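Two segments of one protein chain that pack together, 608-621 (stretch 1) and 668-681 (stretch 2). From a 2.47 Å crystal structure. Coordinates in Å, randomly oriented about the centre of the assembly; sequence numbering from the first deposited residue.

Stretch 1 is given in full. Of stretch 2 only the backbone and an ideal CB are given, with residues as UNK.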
ATOM      1  N   SER A 608       6.642   3.247   8.196  1.00 99.07           N
ATOM      2  CA  SER A 608       7.092   4.607   8.438  1.00 85.47           C
ATOM      3  C   SER A 608       7.122   5.390   7.129  1.00 79.07           C
ATOM      4  O   SER A 608       7.072   4.822   6.036  1.00 78.28           O
ATOM      5  CB  SER A 608       8.477   4.614   9.084  1.00 93.39           C
ATOM      6  OG  SER A 608       9.453   4.099   8.196  1.00 89.08           O
ATOM      7  N   LEU A 609       7.186   6.719   7.256  1.00 87.02           N
ATOM      8  CA  LEU A 609       7.256   7.567   6.070  1.00 78.15           C
ATOM      9  C   LEU A 609       8.529   7.311   5.274  1.00 73.33           C
ATOM     10  O   LEU A 609       8.506   7.329   4.039  1.00 91.83           O
ATOM     11  CB  LEU A 609       7.167   9.039   6.464  1.00 84.66           C
ATOM     12  CG  LEU A 609       5.765   9.640   6.483  1.00101.73           C
ATOM     13  CD1 LEU A 609       5.836  11.157   6.559  1.00 91.40           C
ATOM     14  CD2 LEU A 609       4.979   9.195   5.261  1.00 85.03           C
ATOM     15  N   GLU A 610       9.651   7.072   5.964  1.00 80.66           N
ATOM     16  CA  GLU A 610      10.890   6.774   5.253  1.00 78.50           C
ATOM     17  C   GLU A 610      10.763   5.493   4.445  1.00 78.12           C
ATOM     18  O   GLU A 610      11.341   5.381   3.358  1.00 67.98           O
ATOM     19  CB  GLU A 610      12.062   6.655   6.233  1.00 76.48           C
ATOM     20  CG  GLU A 610      12.297   7.873   7.111  1.00 72.00           C
ATOM     21  CD  GLU A 610      11.582   7.778   8.447  1.00108.68           C
ATOM     22  OE1 GLU A 610      11.496   8.807   9.151  1.00119.10           O
ATOM     23  OE2 GLU A 610      11.110   6.674   8.795  1.00111.40           O
ATOM     24  N   THR A 611       9.996   4.525   4.955  1.00 80.89           N
ATOM     25  CA  THR A 611       9.740   3.304   4.200  1.00 66.77           C
ATOM     26  C   THR A 611       8.790   3.568   3.041  1.00 70.03           C
ATOM     27  O   THR A 611       9.009   3.075   1.928  1.00 73.27           O
ATOM     28  CB  THR A 611       9.179   2.224   5.124  1.00 70.31           C
ATOM     29  OG1 THR A 611      10.197   1.813   6.046  1.00 74.03           O
ATOM     30  CG2 THR A 611       8.709   1.019   4.317  1.00 69.19           C
ATOM     31  N   ILE A 612       7.731   4.350   3.275  1.00 68.56           N
ATOM     32  CA  ILE A 612       6.837   4.720   2.181  1.00 80.67           C
ATOM     33  C   ILE A 612       7.613   5.461   1.103  1.00 73.75           C
ATOM     34  O   ILE A 612       7.493   5.164  -0.091  1.00 66.59           O
ATOM     35  CB  ILE A 612       5.662   5.567   2.697  1.00 71.38           C
ATOM     36  CG1 ILE A 612       4.719   4.718   3.542  1.00 67.28           C
ATOM     37  CG2 ILE A 612       4.908   6.187   1.531  1.00 66.09           C
ATOM     38  CD1 ILE A 612       3.576   5.510   4.127  1.00 78.10           C
ATOM     39  N   ARG A 613       8.451   6.410   1.517  1.00 79.46           N
ATOM     40  CA  ARG A 613       9.189   7.216   0.554  1.00 66.75           C
ATOM     41  C   ARG A 613      10.139   6.350  -0.262  1.00 69.71           C
ATOM     42  O   ARG A 613      10.120   6.388  -1.499  1.00 61.15           O
ATOM     43  CB  ARG A 613       9.939   8.323   1.289  1.00 64.95           C
ATOM     44  CG  ARG A 613      11.036   8.982   0.490  1.00 81.33           C
ATOM     45  CD  ARG A 613      12.389   8.657   1.086  1.00 78.55           C
ATOM     46  NE  ARG A 613      13.437   9.495   0.519  1.00 93.72           N
ATOM     47  CZ  ARG A 613      14.670   9.570   1.003  1.00101.33           C
ATOM     48  NH1 ARG A 613      15.007   8.853   2.067  1.00107.57           N
ATOM     49  NH2 ARG A 613      15.564  10.364   0.428  1.00118.82           N
ATOM     50  N   GLU A 614      10.932   5.511   0.413  1.00 64.25           N
ATOM     51  CA  GLU A 614      11.908   4.685  -0.294  1.00 66.90           C
ATOM     52  C   GLU A 614      11.235   3.701  -1.245  1.00 65.27           C
ATOM     53  O   GLU A 614      11.800   3.371  -2.295  1.00 70.51           O
ATOM     54  CB  GLU A 614      12.801   3.952   0.710  1.00 60.34           C
ATOM     55  CG  GLU A 614      13.789   4.874   1.422  1.00 68.33           C
ATOM     56  CD  GLU A 614      14.558   4.178   2.527  1.00 83.96           C
ATOM     57  OE1 GLU A 614      14.545   2.926   2.571  1.00 79.01           O
ATOM     58  OE2 GLU A 614      15.173   4.883   3.356  1.00102.78           O
ATOM     59  N   ASN A 615      10.030   3.237  -0.914  1.00 62.79           N
ATOM     60  CA  ASN A 615       9.307   2.359  -1.831  1.00 60.53           C
ATOM     61  C   ASN A 615       8.891   3.113  -3.084  1.00 54.71           C
ATOM     62  O   ASN A 615       9.042   2.612  -4.204  1.00 59.36           O
ATOM     63  CB  ASN A 615       8.089   1.761  -1.135  1.00 65.69           C
ATOM     64  CG  ASN A 615       8.473   0.813  -0.029  1.00 77.98           C
ATOM     65  OD1 ASN A 615       9.332  -0.054  -0.206  1.00 85.05           O
ATOM     66  ND2 ASN A 615       7.854   0.980   1.132  1.00 72.46           N
ATOM     67  N   VAL A 616       8.341   4.314  -2.909  1.00 56.40           N
ATOM     68  CA  VAL A 616       8.064   5.172  -4.052  1.00 53.55           C
ATOM     69  C   VAL A 616       9.346   5.444  -4.827  1.00 67.96           C
ATOM     70  O   VAL A 616       9.371   5.367  -6.061  1.00 71.42           O
ATOM     71  CB  VAL A 616       7.386   6.469  -3.575  1.00 60.76           C
ATOM     72  CG1 VAL A 616       7.266   7.464  -4.714  1.00 58.33           C
ATOM     73  CG2 VAL A 616       6.016   6.147  -2.984  1.00 60.14           C
ATOM     74  N   ASP A 617      10.447   5.708  -4.114  1.00 60.85           N
ATOM     75  CA  ASP A 617      11.724   5.937  -4.783  1.00 63.58           C
ATOM     76  C   ASP A 617      12.178   4.697  -5.542  1.00 67.39           C
ATOM     77  O   ASP A 617      12.729   4.802  -6.645  1.00 69.67           O
ATOM     78  CB  ASP A 617      12.785   6.361  -3.765  1.00 69.74           C
ATOM     79  CG  ASP A 617      12.502   7.723  -3.155  1.00 82.17           C
ATOM     80  OD1 ASP A 617      11.526   8.382  -3.581  1.00 74.43           O
ATOM     81  OD2 ASP A 617      13.259   8.135  -2.247  1.00 92.08           O
ATOM     82  N   ALA A 618      11.939   3.511  -4.978  1.00 53.53           N
ATOM     83  CA  ALA A 618      12.355   2.283  -5.648  1.00 51.26           C
ATOM     84  C   ALA A 618      11.583   2.069  -6.945  1.00 59.38           C
ATOM     85  O   ALA A 618      12.172   1.700  -7.968  1.00 56.14           O
ATOM     86  CB  ALA A 618      12.179   1.087  -4.713  1.00 54.21           C
ATOM     87  N   ILE A 619      10.264   2.299  -6.927  1.00 52.08           N
ATOM     88  CA  ILE A 619       9.494   2.191  -8.165  1.00 61.08           C
ATOM     89  C   ILE A 619       9.933   3.259  -9.155  1.00 55.66           C
ATOM     90  O   ILE A 619      10.063   2.995 -10.356  1.00 60.56           O
ATOM     91  CB  ILE A 619       7.982   2.281  -7.894  1.00 56.90           C
ATOM     92  CG1 ILE A 619       7.574   1.330  -6.775  1.00 71.14           C
ATOM     93  CG2 ILE A 619       7.213   1.926  -9.152  1.00 55.39           C
ATOM     94  CD1 ILE A 619       7.784  -0.114  -7.121  1.00 82.09           C
ATOM     95  N   LEU A 620      10.165   4.483  -8.670  1.00 49.33           N
ATOM     96  CA  LEU A 620      10.586   5.565  -9.554  1.00 67.33           C
ATOM     97  C   LEU A 620      11.912   5.234 -10.230  1.00 66.93           C
ATOM     98  O   LEU A 620      12.039   5.344 -11.455  1.00 63.86           O
ATOM     99  CB  LEU A 620      10.691   6.877  -8.770  1.00 52.37           C
ATOM    100  CG  LEU A 620       9.388   7.586  -8.380  1.00 53.87           C
ATOM    101  CD1 LEU A 620       9.676   8.798  -7.507  1.00 53.23           C
ATOM    102  CD2 LEU A 620       8.594   7.996  -9.612  1.00 55.33           C
ATOM    103  N   LYS A 621      12.904   4.793  -9.449  1.00 57.92           N
ATOM    104  CA  LYS A 621      14.223   4.522 -10.019  1.00 62.52           C
ATOM    105  C   LYS A 621      14.145   3.470 -11.118  1.00 59.09           C
ATOM    106  O   LYS A 621      14.757   3.630 -12.180  1.00 64.97           O
ATOM    107  CB  LYS A 621      15.197   4.081  -8.926  1.00 65.32           C
ATOM    108  CG  LYS A 621      15.617   5.198  -7.982  1.00 70.45           C
ATOM    109  CD  LYS A 621      16.446   4.677  -6.806  1.00 77.45           C
ATOM    110  CE  LYS A 621      17.887   4.367  -7.203  1.00101.50           C
ATOM    111  NZ  LYS A 621      18.045   3.049  -7.882  1.00108.85           N
ATOM    112  N   UNK A 668      -1.753  13.691   5.801  1.00 85.34           N
ATOM    113  CA  UNK A 668      -0.509  13.783   6.553  1.00 85.23           C
ATOM    114  C   UNK A 668       0.595  13.060   5.792  1.00 83.84           C
ATOM    115  O   UNK A 668       0.553  11.835   5.636  1.00 84.64           O
ATOM    116  CB  UNK A 668      -0.673  13.198   7.957  1.00 85.23           C
ATOM    117  N   UNK A 669       1.585  13.818   5.325  1.00 77.21           N
ATOM    118  CA  UNK A 669       2.740  13.261   4.656  1.00 67.14           C
ATOM    119  C   UNK A 669       2.777  13.427   3.152  1.00 72.27           C
ATOM    120  O   UNK A 669       3.771  13.022   2.534  1.00 72.54           O
ATOM    121  CB  UNK A 669       2.828  11.769   4.985  1.00 67.14           C
ATOM    122  N   UNK A 670       1.750  14.027   2.542  1.00 71.13           N
ATOM    123  CA  UNK A 670       1.793  14.233   1.096  1.00 69.78           C
ATOM    124  C   UNK A 670       2.827  15.296   0.748  1.00 62.47           C
ATOM    125  O   UNK A 670       3.517  15.198  -0.275  1.00 55.08           O
ATOM    126  CB  UNK A 670       0.416  14.635   0.565  1.00 69.78           C
ATOM    127  N   UNK A 671       2.968  16.313   1.603  1.00 70.78           N
ATOM    128  CA  UNK A 671       3.985  17.332   1.378  1.00 64.99           C
ATOM    129  C   UNK A 671       5.379  16.722   1.411  1.00 65.40           C
ATOM    130  O   UNK A 671       6.176  16.915   0.486  1.00 74.58           O
ATOM    131  CB  UNK A 671       3.869  18.444   2.423  1.00 64.99           C
ATOM    132  N   UNK A 672       5.681  15.959   2.464  1.00 67.26           N
ATOM    133  CA  UNK A 672       6.983  15.305   2.551  1.00 73.81           C
ATOM    134  C   UNK A 672       7.213  14.385   1.358  1.00 72.41           C
ATOM    135  O   UNK A 672       8.321  14.324   0.812  1.00 72.88           O
ATOM    136  CB  UNK A 672       7.097  14.514   3.856  1.00 73.81           C
ATOM    137  N   UNK A 673       6.163  13.697   0.904  1.00 67.93           N
ATOM    138  CA  UNK A 673       6.327  12.757  -0.198  1.00 56.90           C
ATOM    139  C   UNK A 673       6.499  13.486  -1.523  1.00 54.56           C
ATOM    140  O   UNK A 673       7.294  13.063  -2.369  1.00 61.00           O
ATOM    141  CB  UNK A 673       5.128  11.809  -0.272  1.00 56.90           C
ATOM    142  N   UNK A 674       5.768  14.586  -1.721  1.00 51.67           N
ATOM    143  CA  UNK A 674       5.883  15.333  -2.971  1.00 48.78           C
ATOM    144  C   UNK A 674       7.297  15.864  -3.169  1.00 60.03           C
ATOM    145  O   UNK A 674       7.840  15.806  -4.279  1.00 61.31           O
ATOM    146  CB  UNK A 674       4.881  16.489  -2.994  1.00 48.78           C
ATOM    147  N   UNK A 675       7.919  16.371  -2.102  1.00 61.22           N
ATOM    148  CA  UNK A 675       9.264  16.915  -2.251  1.00 61.13           C
ATOM    149  C   UNK A 675      10.313  15.815  -2.359  1.00 66.51           C
ATOM    150  O   UNK A 675      11.321  15.998  -3.050  1.00 67.61           O
ATOM    151  CB  UNK A 675       9.593  17.833  -1.072  1.00 61.13           C
ATOM    152  N   UNK A 676      10.094  14.664  -1.713  1.00 59.68           N
ATOM    153  CA  UNK A 676      10.974  13.526  -1.960  1.00 64.91           C
ATOM    154  C   UNK A 676      10.858  13.038  -3.398  1.00 61.30           C
ATOM    155  O   UNK A 676      11.854  12.599  -3.988  1.00 58.06           O
ATOM    156  CB  UNK A 676      10.652  12.385  -0.992  1.00 64.91           C
ATOM    157  N   UNK A 677       9.662  13.136  -3.986  1.00 54.96           N
ATOM    158  CA  UNK A 677       9.490  12.762  -5.386  1.00 56.78           C
ATOM    159  C   UNK A 677      10.273  13.708  -6.287  1.00 58.22           C
ATOM    160  O   UNK A 677      10.950  13.273  -7.226  1.00 48.26           O
ATOM    161  CB  UNK A 677       8.008  12.767  -5.768  1.00 56.78           C
ATOM    162  N   UNK A 678      10.206  15.013  -6.009  1.00 54.32           N
ATOM    163  CA  UNK A 678      10.961  15.975  -6.807  1.00 65.18           C
ATOM    164  C   UNK A 678      12.452  15.676  -6.750  1.00 58.40           C
ATOM    165  O   UNK A 678      13.135  15.667  -7.780  1.00 56.02           O
ATOM    166  CB  UNK A 678      10.691  17.401  -6.324  1.00 65.18           C
ATOM    167  N   UNK A 679      12.970  15.405  -5.552  1.00 59.12           N
ATOM    168  CA  UNK A 679      14.396  15.125  -5.412  1.00 63.09           C
ATOM    169  C   UNK A 679      14.763  13.838  -6.142  1.00 69.26           C
ATOM    170  O   UNK A 679      15.770  13.781  -6.858  1.00 67.34           O
ATOM    171  CB  UNK A 679      14.782  15.026  -3.935  1.00 63.09           C
ATOM    172  N   UNK A 680      13.942  12.794  -5.991  1.00 65.33           N
ATOM    173  CA  UNK A 680      14.215  11.535  -6.679  1.00 67.02           C
ATOM    174  C   UNK A 680      14.158  11.704  -8.194  1.00 62.76           C
ATOM    175  O   UNK A 680      15.005  11.168  -8.920  1.00 64.29           O
ATOM    176  CB  UNK A 680      13.219  10.462  -6.235  1.00 67.02           C
ATOM    177  N   UNK A 681      13.170  12.450  -8.692  1.00 58.26           N
ATOM    178  CA  UNK A 681      13.064  12.668 -10.131  1.00 49.28           C
ATOM    179  C   UNK A 681      14.251  13.481 -10.634  1.00 59.15           C
ATOM    180  O   UNK A 681      14.822  13.182 -11.690  1.00 51.90           O
ATOM    181  CB  UNK A 681      11.751  13.375 -10.474  1.00 49.28           C
TER

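Two helices, 609-621 and 670-681, run in roughly the same direction, their axes 34° apart and 10.2 Å from each other at closest approach. Stretch 1 offers a row of apolar groups, Leu609, Ile612, Val616 and Leu620, flanked by the charged pair Arg613 and Asp617.

Position 668 precedes the helix, and its ideal CB has nothing of stretch 1 within 5.5 Å. The contact sets no rule, and many side chains would suit; the residue is Glu668.

Position 669 is the most restrictive. Its phi of 105° and psi of -2° would jam a CB against the carbonyl oxygen of the residue before, which by itself calls for glycine. The ideal CB would also lie a tight 3.4 Å from Leu609 CD2. Gly669 occupies this N-cap position, and its CA sits 4.2 Å from Leu609 CD1.

Position 670 points away and 671 is out of reach, so stretch 1 leaves both free. They are Val670 and Glu671.

At 672 the CB points toward stretch 1, 4.5 Å from Leu609 CD1, with the aliphatic part of Arg613 farther along. A long or flat side chain with apolar surface would suit: leucine, methionine or an aromatic. The residue is Tyr672, chi1 t. Its CD2 lies 4.0 Å from Leu609 CD1 and its CE2 4.2 Å from Arg613 CB, so the ring spans one helical turn of stretch 1.

Position 673 starts sideways, with no atom of stretch 1 within 5.5 Å of its CB. That leaves room for an apolar chain long enough to reach Ile612 and Val616; leucine, methionine or isoleucine are plausible. Leu673 does this: its CD1 reaches 3.9 Å from Arg613 CA, 4.3 Å from Val616 CG2 and 4.5 Å from Ile612 CG2.

Positions 674 and 675 are out of reach; they are Leu674 and Thr675, the latter donating from OG1 to the carbonyl oxygen of Tyr672.

At 676 the CB faces stretch 1 and is already 3.7 Å from Arg613 CG. Something small fits best: alanine, serine or cysteine. Cys676, chi1 m, places SG 3.7 Å from Arg613 CG.

Position 677 points sideways, its CB 4.6 Å from Leu620 CD1, with Val616 CG1 at 5.5 Å. An aliphatic chain is favoured: valine, isoleucine or leucine. Ile677 meets both neighbours, CG1 at 4.1 Å from Val616 CG1 and CG2 at 4.3 Å from Leu620 CD1.

Position 678 points away from stretch 1 and 679 is out of its reach, so the contact sets no rule at either; they are Lys678 and Ile679.

Position 680 faces a mixed surface, its CB 3.8 Å from Asp617 OD1 and 4.1 Å from Leu620 CD1. A short side chain with both a polar and an apolar branch answers both; serine or alanine would answer one. Thr680 puts OG1 2.9 Å from Asp617 OD1 and CG2 3.9 Å from Leu620 CD1. Asp617 OD2 also forms a salt bridge with Arg613 NE, 3.1 Å away.

Position 681 starts sideways, beyond 5.5 Å, so only a longer chain could approach. Ile681 does so, peripherally.

Stretch 2 (668-681) EGVEYLLTCIKITI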
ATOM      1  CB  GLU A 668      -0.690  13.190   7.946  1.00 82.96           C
ATOM      2  CG  GLU A 668       0.556  13.288   8.811  1.00 83.92           C
ATOM      3  CD  GLU A 668       0.408  12.577  10.140  1.00 98.85           C
ATOM      4  OE1 GLU A 668       1.441  12.135  10.686  1.00102.08           O
ATOM      5  OE2 GLU A 668      -0.735  12.459  10.636  1.00104.44           O
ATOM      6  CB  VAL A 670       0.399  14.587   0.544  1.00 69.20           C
ATOM      7  CG1 VAL A 670      -0.579  13.447   0.803  1.00 61.66           C
ATOM      8  CG2 VAL A 670      -0.118  15.884   1.146  1.00 69.78           C
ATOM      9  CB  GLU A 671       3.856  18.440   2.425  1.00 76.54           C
ATOM     10  CG  GLU A 671       2.688  19.377   2.194  1.00 88.36           C
ATOM     11  CD  GLU A 671       3.115  20.671   1.536  1.00107.71           C
ATOM     12  OE1 GLU A 671       3.236  21.688   2.250  1.00103.15           O
ATOM     13  OE2 GLU A 671       3.348  20.666   0.309  1.00112.18           O
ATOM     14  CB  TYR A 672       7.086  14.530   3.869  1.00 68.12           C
ATOM     15  CG  TYR A 672       8.365  13.731   4.046  1.00 81.17           C
ATOM     16  CD1 TYR A 672       9.524  14.329   4.533  1.00 75.98           C
ATOM     17  CD2 TYR A 672       8.407  12.373   3.746  1.00 82.49           C
ATOM     18  CE1 TYR A 672      10.691  13.598   4.701  1.00 87.56           C
ATOM     19  CE2 TYR A 672       9.569  11.635   3.911  1.00 88.09           C
ATOM     20  CZ  TYR A 672      10.706  12.252   4.388  1.00 93.33           C
ATOM     21  OH  TYR A 672      11.859  11.515   4.550  1.00 96.70           O
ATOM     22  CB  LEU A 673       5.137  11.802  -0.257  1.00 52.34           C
ATOM     23  CG  LEU A 673       5.312  10.573  -1.151  1.00 57.09           C
ATOM     24  CD1 LEU A 673       6.497   9.737  -0.687  1.00 68.91           C
ATOM     25  CD2 LEU A 673       4.038   9.740  -1.174  1.00 71.38           C
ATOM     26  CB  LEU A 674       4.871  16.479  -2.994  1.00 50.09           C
ATOM     27  CG  LEU A 674       4.822  17.334  -4.261  1.00 50.84           C
ATOM     28  CD1 LEU A 674       4.611  16.455  -5.475  1.00 50.55           C
ATOM     29  CD2 LEU A 674       3.724  18.385  -4.165  1.00 54.81           C
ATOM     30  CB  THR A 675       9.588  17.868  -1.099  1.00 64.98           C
ATOM     31  OG1 THR A 675       9.529  17.168   0.147  1.00 82.78           O
ATOM     32  CG2 THR A 675       8.590  19.016  -1.076  1.00 76.28           C
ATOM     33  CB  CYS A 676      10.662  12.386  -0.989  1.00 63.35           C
ATOM     34  SG  CYS A 676      11.244  12.654   0.698  1.00 74.82           S
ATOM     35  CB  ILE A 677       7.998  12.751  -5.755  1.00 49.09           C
ATOM     36  CG1 ILE A 677       7.282  11.572  -5.100  1.00 53.38           C
ATOM     37  CG2 ILE A 677       7.817  12.705  -7.261  1.00 37.66           C
ATOM     38  CD1 ILE A 677       5.782  11.622  -5.288  1.00 41.90           C
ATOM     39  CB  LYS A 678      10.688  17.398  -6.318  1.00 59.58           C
ATOM     40  CG  LYS A 678       9.240  17.833  -6.437  1.00 59.70           C
ATOM     41  CD  LYS A 678       9.065  19.232  -5.875  1.00 51.00           C
ATOM     42  CE  LYS A 678       7.632  19.707  -5.999  1.00 53.92           C
ATOM     43  NZ  LYS A 678       7.502  21.093  -5.465  1.00 62.21           N
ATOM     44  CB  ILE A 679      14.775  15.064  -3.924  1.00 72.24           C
ATOM     45  CG1 ILE A 679      14.489  16.416  -3.266  1.00 59.31           C
ATOM     46  CG2 ILE A 679      16.235  14.665  -3.761  1.00 50.56           C
ATOM     47  CD1 ILE A 679      14.728  16.440  -1.777  1.00 59.19           C
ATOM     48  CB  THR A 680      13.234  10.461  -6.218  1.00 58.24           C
ATOM     49  OG1 THR A 680      13.362  10.281  -4.803  1.00 65.79           O
ATOM     50  CG2 THR A 680      13.529   9.146  -6.914  1.00 55.98           C
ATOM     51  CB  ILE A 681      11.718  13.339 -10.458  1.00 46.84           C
ATOM     52  CG1 ILE A 681      10.577  12.367 -10.148  1.00 55.47           C
ATOM     53  CG2 ILE A 681      11.675  13.808 -11.907  1.00 56.66           C
ATOM     54  CD1 ILE A 681       9.210  12.882 -10.504  1.00 50.27           C
TER
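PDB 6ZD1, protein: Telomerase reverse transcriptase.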